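Local coordinates for lactaldehyde dehydrogenase (Methanocaldococcus jannaschii, PDB 3PQA), which oxidises lactaldehyde to lactate with NAD as the preferred cofactor, a step in the biosynthesis of coenzyme F420, at residues B[256-268]-B[290-302]. Sequence-based numbering, arbitrary orientation.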
ATOM      1  N   LEU B 256     -28.178 -19.887  17.863  1.00 16.94           N
ATOM      2  CA  LEU B 256     -28.329 -19.477  19.266  1.00 18.08           C
ATOM      3  C   LEU B 256     -27.272 -20.044  20.208  1.00 18.12           C
ATOM      4  O   LEU B 256     -26.785 -19.336  21.097  1.00 18.06           O
ATOM      5  CB  LEU B 256     -29.735 -19.801  19.779  1.00 19.83           C
ATOM      6  CG  LEU B 256     -30.853 -18.892  19.265  1.00 21.32           C
ATOM      7  CD1 LEU B 256     -32.073 -19.028  20.159  1.00 20.11           C
ATOM      8  CD2 LEU B 256     -30.409 -17.436  19.183  1.00 20.07           C
ATOM      9  N   ASN B 257     -26.915 -21.310  20.010  1.00 19.03           N
ATOM     10  CA  ASN B 257     -25.839 -21.941  20.775  1.00 21.06           C
ATOM     11  C   ASN B 257     -24.536 -21.142  20.666  1.00 18.70           C
ATOM     12  O   ASN B 257     -23.904 -20.826  21.681  1.00 18.32           O
ATOM     13  CB  ASN B 257     -25.610 -23.389  20.312  1.00 26.38           C
ATOM     14  CG  ASN B 257     -26.657 -24.362  20.848  1.00 28.49           C
ATOM     15  OD1 ASN B 257     -26.890 -25.416  20.259  1.00 27.29           O
ATOM     16  ND2 ASN B 257     -27.279 -24.026  21.972  1.00 27.09           N
ATOM     17  N   LYS B 258     -24.155 -20.813  19.432  1.00 17.76           N
ATOM     18  CA  LYS B 258     -22.937 -20.039  19.158  1.00 18.52           C
ATOM     19  C   LYS B 258     -23.021 -18.624  19.715  1.00 16.35           C
ATOM     20  O   LYS B 258     -22.037 -18.106  20.265  1.00 16.22           O
ATOM     21  CB  LYS B 258     -22.652 -19.982  17.653  1.00 23.02           C
ATOM     22  CG  LYS B 258     -22.467 -21.351  17.030  1.00 25.39           C
ATOM     23  CD  LYS B 258     -21.182 -21.460  16.254  1.00 24.39           C
ATOM     24  CE  LYS B 258     -20.989 -22.882  15.729  1.00 25.65           C
ATOM     25  NZ  LYS B 258     -21.545 -23.055  14.350  1.00 25.15           N
ATOM     26  N   ALA B 259     -24.180 -17.988  19.539  1.00 15.47           N
ATOM     27  CA  ALA B 259     -24.372 -16.630  20.033  1.00 14.83           C
ATOM     28  C   ALA B 259     -24.243 -16.592  21.565  1.00 14.51           C
ATOM     29  O   ALA B 259     -23.558 -15.730  22.122  1.00 14.34           O
ATOM     30  CB  ALA B 259     -25.698 -16.078  19.589  1.00 14.97           C
ATOM     31  N   VAL B 260     -24.881 -17.545  22.235  1.00 14.38           N
ATOM     32  CA  VAL B 260     -24.802 -17.626  23.690  1.00 15.04           C
ATOM     33  C   VAL B 260     -23.356 -17.809  24.160  1.00 15.14           C
ATOM     34  O   VAL B 260     -22.900 -17.084  25.050  1.00 15.24           O
ATOM     35  CB  VAL B 260     -25.722 -18.736  24.254  1.00 15.78           C
ATOM     36  CG1 VAL B 260     -25.460 -18.960  25.734  1.00 16.98           C
ATOM     37  CG2 VAL B 260     -27.182 -18.361  24.019  1.00 16.96           C
ATOM     38  N   ASN B 261     -22.644 -18.770  23.578  1.00 15.67           N
ATOM     39  CA  ASN B 261     -21.251 -18.984  23.955  1.00 17.42           C
ATOM     40  C   ASN B 261     -20.407 -17.732  23.741  1.00 14.86           C
ATOM     41  O   ASN B 261     -19.656 -17.330  24.633  1.00 14.43           O
ATOM     42  CB  ASN B 261     -20.668 -20.210  23.237  1.00 22.22           C
ATOM     43  CG  ASN B 261     -21.302 -21.506  23.719  1.00 22.90           C
ATOM     44  OD1 ASN B 261     -21.863 -21.567  24.822  1.00 22.85           O
ATOM     45  ND2 ASN B 261     -21.225 -22.548  22.897  1.00 22.88           N
ATOM     46  N   ALA B 262     -20.581 -17.096  22.583  1.00 13.22           N
ATOM     47  CA  ALA B 262     -19.808 -15.893  22.253  1.00 12.47           C
ATOM     48  C   ALA B 262     -20.148 -14.765  23.204  1.00 12.10           C
ATOM     49  O   ALA B 262     -19.251 -14.015  23.613  1.00 12.88           O
ATOM     50  CB  ALA B 262     -20.053 -15.459  20.801  1.00 12.97           C
ATOM     51  N   LEU B 263     -21.429 -14.651  23.566  1.00 12.83           N
ATOM     52  CA  LEU B 263     -21.865 -13.538  24.415  1.00 14.06           C
ATOM     53  C   LEU B 263     -21.546 -13.753  25.884  1.00 13.16           C
ATOM     54  O   LEU B 263     -21.367 -12.782  26.616  1.00 13.82           O
ATOM     55  CB  LEU B 263     -23.345 -13.190  24.192  1.00 16.82           C
ATOM     56  CG  LEU B 263     -23.639 -12.554  22.823  1.00 16.78           C
ATOM     57  CD1 LEU B 263     -25.126 -12.646  22.486  1.00 17.18           C
ATOM     58  CD2 LEU B 263     -23.165 -11.087  22.761  1.00 17.13           C
ATOM     59  N   ILE B 264     -21.477 -15.011  26.313  1.00 13.05           N
ATOM     60  CA  ILE B 264     -20.994 -15.335  27.667  1.00 13.51           C
ATOM     61  C   ILE B 264     -19.559 -14.835  27.833  1.00 13.07           C
ATOM     62  O   ILE B 264     -19.260 -14.148  28.800  1.00 13.47           O
ATOM     63  CB  ILE B 264     -21.137 -16.856  28.003  1.00 14.92           C
ATOM     64  CG1 ILE B 264     -22.608 -17.206  28.243  1.00 15.71           C
ATOM     65  CG2 ILE B 264     -20.268 -17.253  29.202  1.00 15.67           C
ATOM     66  CD1 ILE B 264     -23.208 -16.616  29.542  1.00 15.04           C
ATOM     67  N   LYS B 265     -18.688 -15.140  26.878  1.00 13.20           N
ATOM     68  CA  LYS B 265     -17.309 -14.620  26.889  1.00 15.10           C
ATOM     69  C   LYS B 265     -17.290 -13.090  26.890  1.00 13.01           C
ATOM     70  O   LYS B 265     -16.656 -12.458  27.742  1.00 13.34           O
ATOM     71  CB  LYS B 265     -16.514 -15.144  25.681  1.00 20.78           C
ATOM     72  CG  LYS B 265     -16.240 -16.637  25.729  1.00 24.79           C
ATOM     73  CD  LYS B 265     -15.352 -17.054  24.570  1.00 22.94           C
ATOM     74  CE  LYS B 265     -15.728 -18.439  24.012  1.00 25.11           C
ATOM     75  NZ  LYS B 265     -15.103 -19.588  24.727  1.00 23.74           N
ATOM     76  N   GLY B 266     -18.008 -12.494  25.939  1.00 12.09           N
ATOM     77  CA  GLY B 266     -18.006 -11.042  25.757  1.00 11.57           C
ATOM     78  C   GLY B 266     -18.554 -10.293  26.963  1.00 11.80           C
ATOM     79  O   GLY B 266     -18.110  -9.175  27.274  1.00 13.24           O
ATOM     80  N   SER B 267     -19.520 -10.917  27.634  1.00 11.94           N
ATOM     81  CA  SER B 267     -20.141 -10.339  28.819  1.00 11.44           C
ATOM     82  C   SER B 267     -19.279 -10.447  30.063  1.00 12.42           C
ATOM     83  O   SER B 267     -19.278  -9.529  30.894  1.00 12.97           O
ATOM     84  CB  SER B 267     -21.477 -11.039  29.097  1.00 11.01           C
ATOM     85  OG  SER B 267     -22.416 -10.695  28.102  1.00 13.57           O
ATOM     86  N   PHE B 268     -18.547 -11.553  30.198  1.00 13.17           N
ATOM     87  CA  PHE B 268     -17.994 -11.889  31.513  1.00 14.41           C
ATOM     88  C   PHE B 268     -16.484 -12.033  31.621  1.00 14.04           C
ATOM     89  O   PHE B 268     -15.955 -12.064  32.729  1.00 13.93           O
ATOM     90  CB  PHE B 268     -18.743 -13.081  32.122  1.00 16.26           C
ATOM     91  CG  PHE B 268     -20.230 -12.837  32.256  1.00 16.85           C
ATOM     92  CD1 PHE B 268     -20.709 -11.783  33.037  1.00 16.50           C
ATOM     93  CD2 PHE B 268     -21.145 -13.628  31.569  1.00 16.53           C
ATOM     94  CE1 PHE B 268     -22.070 -11.530  33.156  1.00 16.90           C
ATOM     95  CE2 PHE B 268     -22.523 -13.395  31.688  1.00 16.91           C
ATOM     96  CZ  PHE B 268     -22.982 -12.332  32.488  1.00 16.57           C
ATOM     97  N   LYS B 290     -36.099 -17.949  24.432  1.00 19.43           N
ATOM     98  CA  LYS B 290     -35.168 -19.060  24.303  1.00 21.69           C
ATOM     99  C   LYS B 290     -33.746 -18.585  24.530  1.00 19.43           C
ATOM    100  O   LYS B 290     -32.972 -19.246  25.222  1.00 18.19           O
ATOM    101  CB  LYS B 290     -35.266 -19.712  22.933  1.00 26.20           C
ATOM    102  CG  LYS B 290     -36.550 -20.463  22.685  1.00 27.80           C
ATOM    103  CD  LYS B 290     -36.476 -21.183  21.331  1.00 27.66           C
ATOM    104  CE  LYS B 290     -36.138 -20.207  20.193  1.00 28.03           C
ATOM    105  NZ  LYS B 290     -35.072 -20.767  19.326  1.00 28.11           N
ATOM    106  N   PHE B 291     -33.409 -17.434  23.952  1.00 18.39           N
ATOM    107  CA  PHE B 291     -32.065 -16.904  24.119  1.00 17.78           C
ATOM    108  C   PHE B 291     -31.783 -16.576  25.579  1.00 17.23           C
ATOM    109  O   PHE B 291     -30.744 -16.950  26.099  1.00 16.57           O
ATOM    110  CB  PHE B 291     -31.813 -15.659  23.280  1.00 18.52           C
ATOM    111  CG  PHE B 291     -30.485 -15.027  23.576  1.00 19.17           C
ATOM    112  CD1 PHE B 291     -29.332 -15.504  22.970  1.00 18.68           C
ATOM    113  CD2 PHE B 291     -30.384 -13.999  24.510  1.00 18.72           C
ATOM    114  CE1 PHE B 291     -28.089 -14.944  23.268  1.00 19.27           C
ATOM    115  CE2 PHE B 291     -29.152 -13.422  24.822  1.00 19.34           C
ATOM    116  CZ  PHE B 291     -28.002 -13.892  24.207  1.00 18.85           C
ATOM    117  N   ILE B 292     -32.708 -15.871  26.230  1.00 17.91           N
ATOM    118  CA  ILE B 292     -32.533 -15.501  27.634  1.00 19.51           C
ATOM    119  C   ILE B 292     -32.336 -16.737  28.527  1.00 18.91           C
ATOM    120  O   ILE B 292     -31.423 -16.774  29.342  1.00 18.29           O
ATOM    121  CB  ILE B 292     -33.669 -14.583  28.139  1.00 21.85           C
ATOM    122  CG1 ILE B 292     -33.551 -13.194  27.491  1.00 22.28           C
ATOM    123  CG2 ILE B 292     -33.639 -14.479  29.669  1.00 22.34           C
ATOM    124  CD1 ILE B 292     -34.813 -12.305  27.611  1.00 22.28           C
ATOM    125  N   GLU B 293     -33.180 -17.749  28.353  1.00 19.58           N
ATOM    126  CA  GLU B 293     -33.056 -18.975  29.135  1.00 21.89           C
ATOM    127  C   GLU B 293     -31.672 -19.613  28.950  1.00 20.34           C
ATOM    128  O   GLU B 293     -31.013 -19.973  29.933  1.00 19.96           O
ATOM    129  CB  GLU B 293     -34.163 -19.975  28.772  1.00 26.29           C
ATOM    130  CG  GLU B 293     -34.115 -21.250  29.592  1.00 30.15           C
ATOM    131  CD  GLU B 293     -34.973 -22.375  29.027  1.00 27.85           C
ATOM    132  OE1 GLU B 293     -35.020 -23.435  29.667  1.00 30.44           O
ATOM    133  OE2 GLU B 293     -35.577 -22.214  27.948  1.00 30.29           O
ATOM    134  N   MET B 294     -31.229 -19.734  27.696  1.00 19.47           N
ATOM    135  CA  MET B 294     -29.930 -20.334  27.394  1.00 19.55           C
ATOM    136  C   MET B 294     -28.785 -19.502  28.001  1.00 17.85           C
ATOM    137  O   MET B 294     -27.842 -20.048  28.572  1.00 17.18           O
ATOM    138  CB  MET B 294     -29.726 -20.502  25.873  1.00 21.87           C
ATOM    139  CG  MET B 294     -30.723 -21.445  25.161  1.00 23.15           C
ATOM    140  SD  MET B 294     -30.745 -21.285  23.339  1.00 22.30           S
ATOM    141  CE  MET B 294     -29.138 -21.927  22.944  1.00 23.26           C
ATOM    142  N   PHE B 295     -28.891 -18.179  27.890  1.00 16.36           N
ATOM    143  CA  PHE B 295     -27.846 -17.261  28.338  1.00 15.89           C
ATOM    144  C   PHE B 295     -27.715 -17.237  29.867  1.00 15.54           C
ATOM    145  O   PHE B 295     -26.619 -17.353  30.398  1.00 16.21           O
ATOM    146  CB  PHE B 295     -28.125 -15.870  27.769  1.00 16.60           C
ATOM    147  CG  PHE B 295     -27.045 -14.856  28.049  1.00 17.05           C
ATOM    148  CD1 PHE B 295     -25.795 -14.953  27.437  1.00 16.68           C
ATOM    149  CD2 PHE B 295     -27.301 -13.793  28.900  1.00 16.71           C
ATOM    150  CE1 PHE B 295     -24.808 -13.998  27.688  1.00 17.07           C
ATOM    151  CE2 PHE B 295     -26.333 -12.829  29.159  1.00 17.09           C
ATOM    152  CZ  PHE B 295     -25.079 -12.932  28.556  1.00 16.65           C
ATOM    153  N   VAL B 296     -28.844 -17.122  30.566  1.00 15.66           N
ATOM    154  CA  VAL B 296     -28.850 -17.185  32.033  1.00 16.53           C
ATOM    155  C   VAL B 296     -28.278 -18.524  32.535  1.00 16.56           C
ATOM    156  O   VAL B 296     -27.438 -18.548  33.436  1.00 16.39           O
ATOM    157  CB  VAL B 296     -30.275 -16.938  32.592  1.00 17.34           C
ATOM    158  CG1 VAL B 296     -30.350 -17.277  34.074  1.00 17.74           C
ATOM    159  CG2 VAL B 296     -30.710 -15.488  32.346  1.00 17.65           C
ATOM    160  N   ASN B 297     -28.702 -19.629  31.917  1.00 17.16           N
ATOM    161  CA  ASN B 297     -28.247 -20.969  32.316  1.00 18.68           C
ATOM    162  C   ASN B 297     -26.738 -21.169  32.229  1.00 18.53           C
ATOM    163  O   ASN B 297     -26.149 -21.807  33.097  1.00 18.38           O
ATOM    164  CB  ASN B 297     -28.965 -22.066  31.522  1.00 20.41           C
ATOM    165  CG  ASN B 297     -30.363 -22.323  32.027  1.00 20.08           C
ATOM    166  OD1 ASN B 297     -30.777 -21.765  33.045  1.00 20.72           O
ATOM    167  ND2 ASN B 297     -31.106 -23.169  31.318  1.00 20.78           N
ATOM    168  N   LYS B 298     -26.124 -20.616  31.183  1.00 19.55           N
ATOM    169  CA  LYS B 298     -24.681 -20.699  31.001  1.00 21.32           C
ATOM    170  C   LYS B 298     -23.963 -19.755  31.963  1.00 20.49           C
ATOM    171  O   LYS B 298     -22.881 -20.070  32.455  1.00 20.64           O
ATOM    172  CB  LYS B 298     -24.290 -20.410  29.542  1.00 24.24           C
ATOM    173  CG  LYS B 298     -24.840 -21.406  28.493  1.00 25.42           C
ATOM    174  CD  LYS B 298     -24.137 -22.765  28.499  1.00 25.24           C
ATOM    175  CE  LYS B 298     -24.156 -23.383  27.094  1.00 25.53           C
ATOM    176  NZ  LYS B 298     -23.056 -24.383  26.880  1.00 25.72           N
ATOM    177  N   ALA B 299     -24.574 -18.609  32.247  1.00 19.50           N
ATOM    178  CA  ALA B 299     -23.982 -17.639  33.169  1.00 19.80           C
ATOM    179  C   ALA B 299     -24.014 -18.129  34.618  1.00 20.58           C
ATOM    180  O   ALA B 299     -23.125 -17.799  35.408  1.00 20.33           O
ATOM    181  CB  ALA B 299     -24.684 -16.297  33.053  1.00 19.58           C
ATOM    182  N   LYS B 300     -25.056 -18.893  34.949  1.00 21.78           N
ATOM    183  CA  LYS B 300     -25.237 -19.529  36.268  1.00 24.19           C
ATOM    184  C   LYS B 300     -24.092 -20.401  36.752  1.00 23.56           C
ATOM    185  O   LYS B 300     -23.843 -20.493  37.955  1.00 24.29           O
ATOM    186  CB  LYS B 300     -26.476 -20.431  36.243  1.00 27.25           C
ATOM    187  CG  LYS B 300     -27.744 -19.757  36.600  1.00 30.61           C
ATOM    188  CD  LYS B 300     -28.842 -20.804  36.745  1.00 28.74           C
ATOM    189  CE  LYS B 300     -30.180 -20.151  37.027  1.00 31.24           C
ATOM    190  NZ  LYS B 300     -31.272 -21.161  36.998  1.00 29.43           N
ATOM    191  N   VAL B 301     -23.432 -21.077  35.819  1.00 22.88           N
ATOM    192  CA  VAL B 301     -22.446 -22.093  36.165  1.00 22.60           C
ATOM    193  C   VAL B 301     -21.013 -21.552  36.165  1.00 21.80           C
ATOM    194  O   VAL B 301     -20.070 -22.303  36.378  1.00 22.21           O
ATOM    195  CB  VAL B 301     -22.580 -23.361  35.266  1.00 23.09           C
ATOM    196  CG1 VAL B 301     -23.979 -23.960  35.396  1.00 23.95           C
ATOM    197  CG2 VAL B 301     -22.251 -23.046  33.811  1.00 23.97           C
ATOM    198  N   LEU B 302     -20.862 -20.246  35.931  1.00 20.55           N
ATOM    199  CA  LEU B 302     -19.543 -19.611  35.999  1.00 19.39           C
ATOM    200  C   LEU B 302     -18.986 -19.658  37.418  1.00 19.18           C
ATOM    201  O   LEU B 302     -19.724 -19.504  38.391  1.00 18.85           O
ATOM    202  CB  LEU B 302     -19.591 -18.168  35.486  1.00 19.49           C
ATOM    203  CG  LEU B 302     -19.991 -17.910  34.026  1.00 19.50           C
ATOM    204  CD1 LEU B 302     -20.209 -16.408  33.813  1.00 19.46           C
ATOM    205  CD2 LEU B 302     -18.962 -18.456  33.022  1.00 19.50           C
TER
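Val-260 and Phe-295 illustrate reciprocal knobs-into-holes packing between helix 256-268 and helix 288-300, whose segments here cross at -46°. Val-260 enters a hole framed by Phe-291, Met-294, Phe-295 and Lys-298, and its two methyls divide the work: CG2 lies 3.6 Å from CE1 of Phe-291, while CG1 meets the aliphatic CG of Lys-298. In return, the Phe-295 ring fills the hole among Val-260, Leu-263, Ile-264 and Ser-267. With CG anti to the backbone N (chi1 -174°), it points its rim at the opposing helix: Ser-267 OG sits in the ring plane, 3.5 Å from CZ of Phe-295, and Ile-264 CD1 comes in obliquely, 3.6 Å from CE1 of Phe-295. The Ser-267 hydroxyl is itself held by a 2.8 Å hydrogen bond from OG to O of Leu-263. An alanine in place of Phe-295 is likely to leave that hole unfilled and Ile-264 CD1 without its aromatic partner. At the C-terminal ends of the two segments, Leu-302 CD1 packs 3.7 Å from CD2 of Phe-268. Phe-291 and Phe-295 also touch Ile-281 of strand 278-284. The helices follow parallel neighbouring strands 246-250 and 278-284, helix 256-268 connecting a beta-alpha-beta unit of the aldehyde dehydrogenase catalytic domain.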